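PDB 4QNY: mitogen activated protein kinase, putative from Leishmania donovani, which probably transfers the gamma-phosphate of ATP to serine and threonine residues of target proteins as a MAP kinase. Local coordinates for residues 129-134 against 309-314. Sequence-based numbering, arbitrary orientation.
Sequences FFIYQA and PFLEQL
Leu311 and Leu314 reach from the 309-314 turn onto one side of the helix that carries Phe129, Ile131 and Tyr132, and the ring of Tyr132 lies against both. CD1 of Leu311 meets this ring at its edge, in plane, 4.0 Å from Tyr132 CD1, and the same methyl touches CG2 of Ile131 at 4.1 Å. Over one face of the ring, towards its rim, passes the backbone carbonyl of Leu314, whose O stands 3.7 Å from Tyr132 CZ. With CG anti to the backbone N (chi1 -177°), the tyrosine runs past the Leu314 side chain in the opposite direction. Leu314 in turn sets CD1 against the helix backbone, 3.7 Å from Phe129 N, while its CD2 approaches CD1 of the Phe129 ring obliquely at 4.0 Å. Leucine methyls in van der Waals packing thus make the contact, with one peptide carbonyl over the tyrosine ring. The phenol is anchored beyond it, since Tyr132 OH hydrogen-bonds to His315 ND1 and Asp316 N. On the helix, Gln133 NE2 lies over the centre of the Phe129 ring, 3.1 Å above its plane, and donates to Cys162 O and, from above the carbonyl plane, to Phe129 O (2.9 Å), which also accepts from Gln133 N. Ile131 packs further in on helix 206-219. The arrangement fastens the loop following helix 302-306 onto helix 124-143, the long αE helix of the mainly helical C-lobe in the protein kinase fold.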
loop_
_atom_site.group_PDB
_atom_site.type_symbol
_atom_site.label_atom_id
_atom_site.label_comp_id
_atom_site.label_asym_id
_atom_site.label_seq_id
_atom_site.Cartn_x
_atom_site.Cartn_y
_atom_site.Cartn_z
ATOM N N PHE A 129 -7.964 2.558 -16.033
ATOM C CA PHE A 129 -8.841 1.784 -15.163
ATOM C C PHE A 129 -8.132 1.412 -13.861
ATOM O O PHE A 129 -8.743 1.412 -12.793
ATOM C CB PHE A 129 -9.335 0.528 -15.884
ATOM C CG PHE A 129 -10.449 -0.184 -15.169
ATOM C CD1 PHE A 129 -11.485 0.528 -14.590
ATOM C CD2 PHE A 129 -10.468 -1.566 -15.091
ATOM C CE1 PHE A 129 -12.514 -0.122 -13.935
ATOM C CE2 PHE A 129 -11.495 -2.225 -14.439
ATOM C CZ PHE A 129 -12.519 -1.502 -13.860
ATOM N N PHE A 130 -6.843 1.097 -13.958
ATOM C CA PHE A 130 -6.032 0.809 -12.777
ATOM C C PHE A 130 -5.941 2.020 -11.856
ATOM O O PHE A 130 -6.199 1.924 -10.657
ATOM C CB PHE A 130 -4.623 0.367 -13.182
ATOM C CG PHE A 130 -4.531 -1.067 -13.616
ATOM C CD1 PHE A 130 -5.460 -2.000 -13.184
ATOM C CD2 PHE A 130 -3.510 -1.485 -14.453
ATOM C CE1 PHE A 130 -5.373 -3.321 -13.582
ATOM C CE2 PHE A 130 -3.418 -2.804 -14.854
ATOM C CZ PHE A 130 -4.351 -3.722 -14.418
ATOM N N ILE A 131 -5.576 3.161 -12.433
ATOM C CA ILE A 131 -5.353 4.381 -11.664
ATOM C C ILE A 131 -6.632 4.894 -11.002
ATOM O O ILE A 131 -6.617 5.276 -9.830
ATOM C CB ILE A 131 -4.756 5.492 -12.551
ATOM C CG1 ILE A 131 -3.336 5.117 -12.979
ATOM C CG2 ILE A 131 -4.741 6.822 -11.817
ATOM C CD1 ILE A 131 -2.393 4.867 -11.819
ATOM N N TYR A 132 -7.736 4.894 -11.742
ATOM C CA TYR A 132 -8.996 5.389 -11.198
ATOM C C TYR A 132 -9.484 4.525 -10.038
ATOM O O TYR A 132 -9.971 5.043 -9.035
ATOM C CB TYR A 132 -10.076 5.458 -12.279
ATOM C CG TYR A 132 -11.374 6.045 -11.771
ATOM C CD1 TYR A 132 -11.539 7.420 -11.658
ATOM C CD2 TYR A 132 -12.429 5.226 -11.390
ATOM C CE1 TYR A 132 -12.720 7.962 -11.187
ATOM C CE2 TYR A 132 -13.615 5.760 -10.918
ATOM C CZ TYR A 132 -13.754 7.127 -10.819
ATOM O OH TYR A 132 -14.932 7.662 -10.351
ATOM N N GLN A 133 -9.356 3.209 -10.184
ATOM C CA GLN A 133 -9.763 2.283 -9.132
ATOM C C GLN A 133 -8.929 2.490 -7.874
ATOM O O GLN A 133 -9.444 2.420 -6.759
ATOM C CB GLN A 133 -9.640 0.835 -9.608
ATOM C CG GLN A 133 -10.772 0.373 -10.510
ATOM C CD GLN A 133 -10.556 -1.033 -11.030
ATOM O OE1 GLN A 133 -11.228 -1.973 -10.609
ATOM N NE2 GLN A 133 -9.611 -1.184 -11.951
ATOM N N ALA A 134 -7.639 2.751 -8.062
ATOM C CA ALA A 134 -6.735 2.984 -6.943
ATOM C C ALA A 134 -7.067 4.291 -6.231
ATOM O O ALA A 134 -7.059 4.357 -5.002
ATOM C CB ALA A 134 -5.292 2.990 -7.423
ATOM N N PRO A 309 -8.722 15.039 -16.569
ATOM C CA PRO A 309 -9.082 14.668 -17.944
ATOM C C PRO A 309 -8.561 13.299 -18.397
ATOM O O PRO A 309 -9.104 12.732 -19.345
ATOM C CB PRO A 309 -8.444 15.781 -18.778
ATOM C CG PRO A 309 -8.464 16.961 -17.877
ATOM C CD PRO A 309 -8.210 16.420 -16.495
ATOM N N PHE A 310 -7.528 12.780 -17.738
ATOM C CA PHE A 310 -6.969 11.482 -18.103
ATOM C C PHE A 310 -7.925 10.344 -17.748
ATOM O O PHE A 310 -7.850 9.257 -18.319
ATOM C CB PHE A 310 -5.617 11.270 -17.415
ATOM C CG PHE A 310 -4.977 9.942 -17.717
ATOM C CD1 PHE A 310 -4.612 9.610 -19.012
ATOM C CD2 PHE A 310 -4.726 9.033 -16.703
ATOM C CE1 PHE A 310 -4.022 8.390 -19.289
ATOM C CE2 PHE A 310 -4.133 7.813 -16.974
ATOM C CZ PHE A 310 -3.778 7.493 -18.268
ATOM N N LEU A 311 -8.831 10.608 -16.811
ATOM C CA LEU A 311 -9.763 9.592 -16.335
ATOM C C LEU A 311 -11.216 9.979 -16.595
ATOM O O LEU A 311 -12.119 9.503 -15.906
ATOM C CB LEU A 311 -9.562 9.354 -14.838
ATOM C CG LEU A 311 -8.138 9.075 -14.358
ATOM C CD1 LEU A 311 -8.092 9.032 -12.839
ATOM C CD2 LEU A 311 -7.617 7.777 -14.950
ATOM N N GLU A 312 -11.440 10.831 -17.592
ATOM C CA GLU A 312 -12.757 11.428 -17.812
ATOM C C GLU A 312 -13.835 10.423 -18.220
ATOM O O GLU A 312 -15.008 10.602 -17.890
ATOM C CB GLU A 312 -12.662 12.538 -18.865
ATOM C CG GLU A 312 -12.221 12.071 -20.244
ATOM C CD GLU A 312 -12.052 13.222 -21.218
ATOM O OE1 GLU A 312 -12.572 14.321 -20.935
ATOM O OE2 GLU A 312 -11.402 13.028 -22.266
ATOM N N GLN A 313 -13.445 9.369 -18.929
ATOM C CA GLN A 313 -14.407 8.366 -19.381
ATOM C C GLN A 313 -14.763 7.380 -18.272
ATOM O O GLN A 313 -15.611 6.506 -18.457
ATOM C CB GLN A 313 -13.864 7.607 -20.595
ATOM C CG GLN A 313 -13.916 8.393 -21.898
ATOM C CD GLN A 313 -13.446 7.579 -23.087
ATOM O OE1 GLN A 313 -14.168 7.426 -24.074
ATOM N NE2 GLN A 313 -12.230 7.052 -23.002
ATOM N N LEU A 314 -14.118 7.528 -17.118
ATOM C CA LEU A 314 -14.310 6.602 -16.009
ATOM C C LEU A 314 -14.956 7.255 -14.791
ATOM O O LEU A 314 -15.603 6.581 -13.990
ATOM C CB LEU A 314 -12.973 5.982 -15.605
ATOM C CG LEU A 314 -12.352 4.986 -16.583
ATOM C CD1 LEU A 314 -10.891 4.763 -16.245
ATOM C CD2 LEU A 314 -13.114 3.670 -16.558
#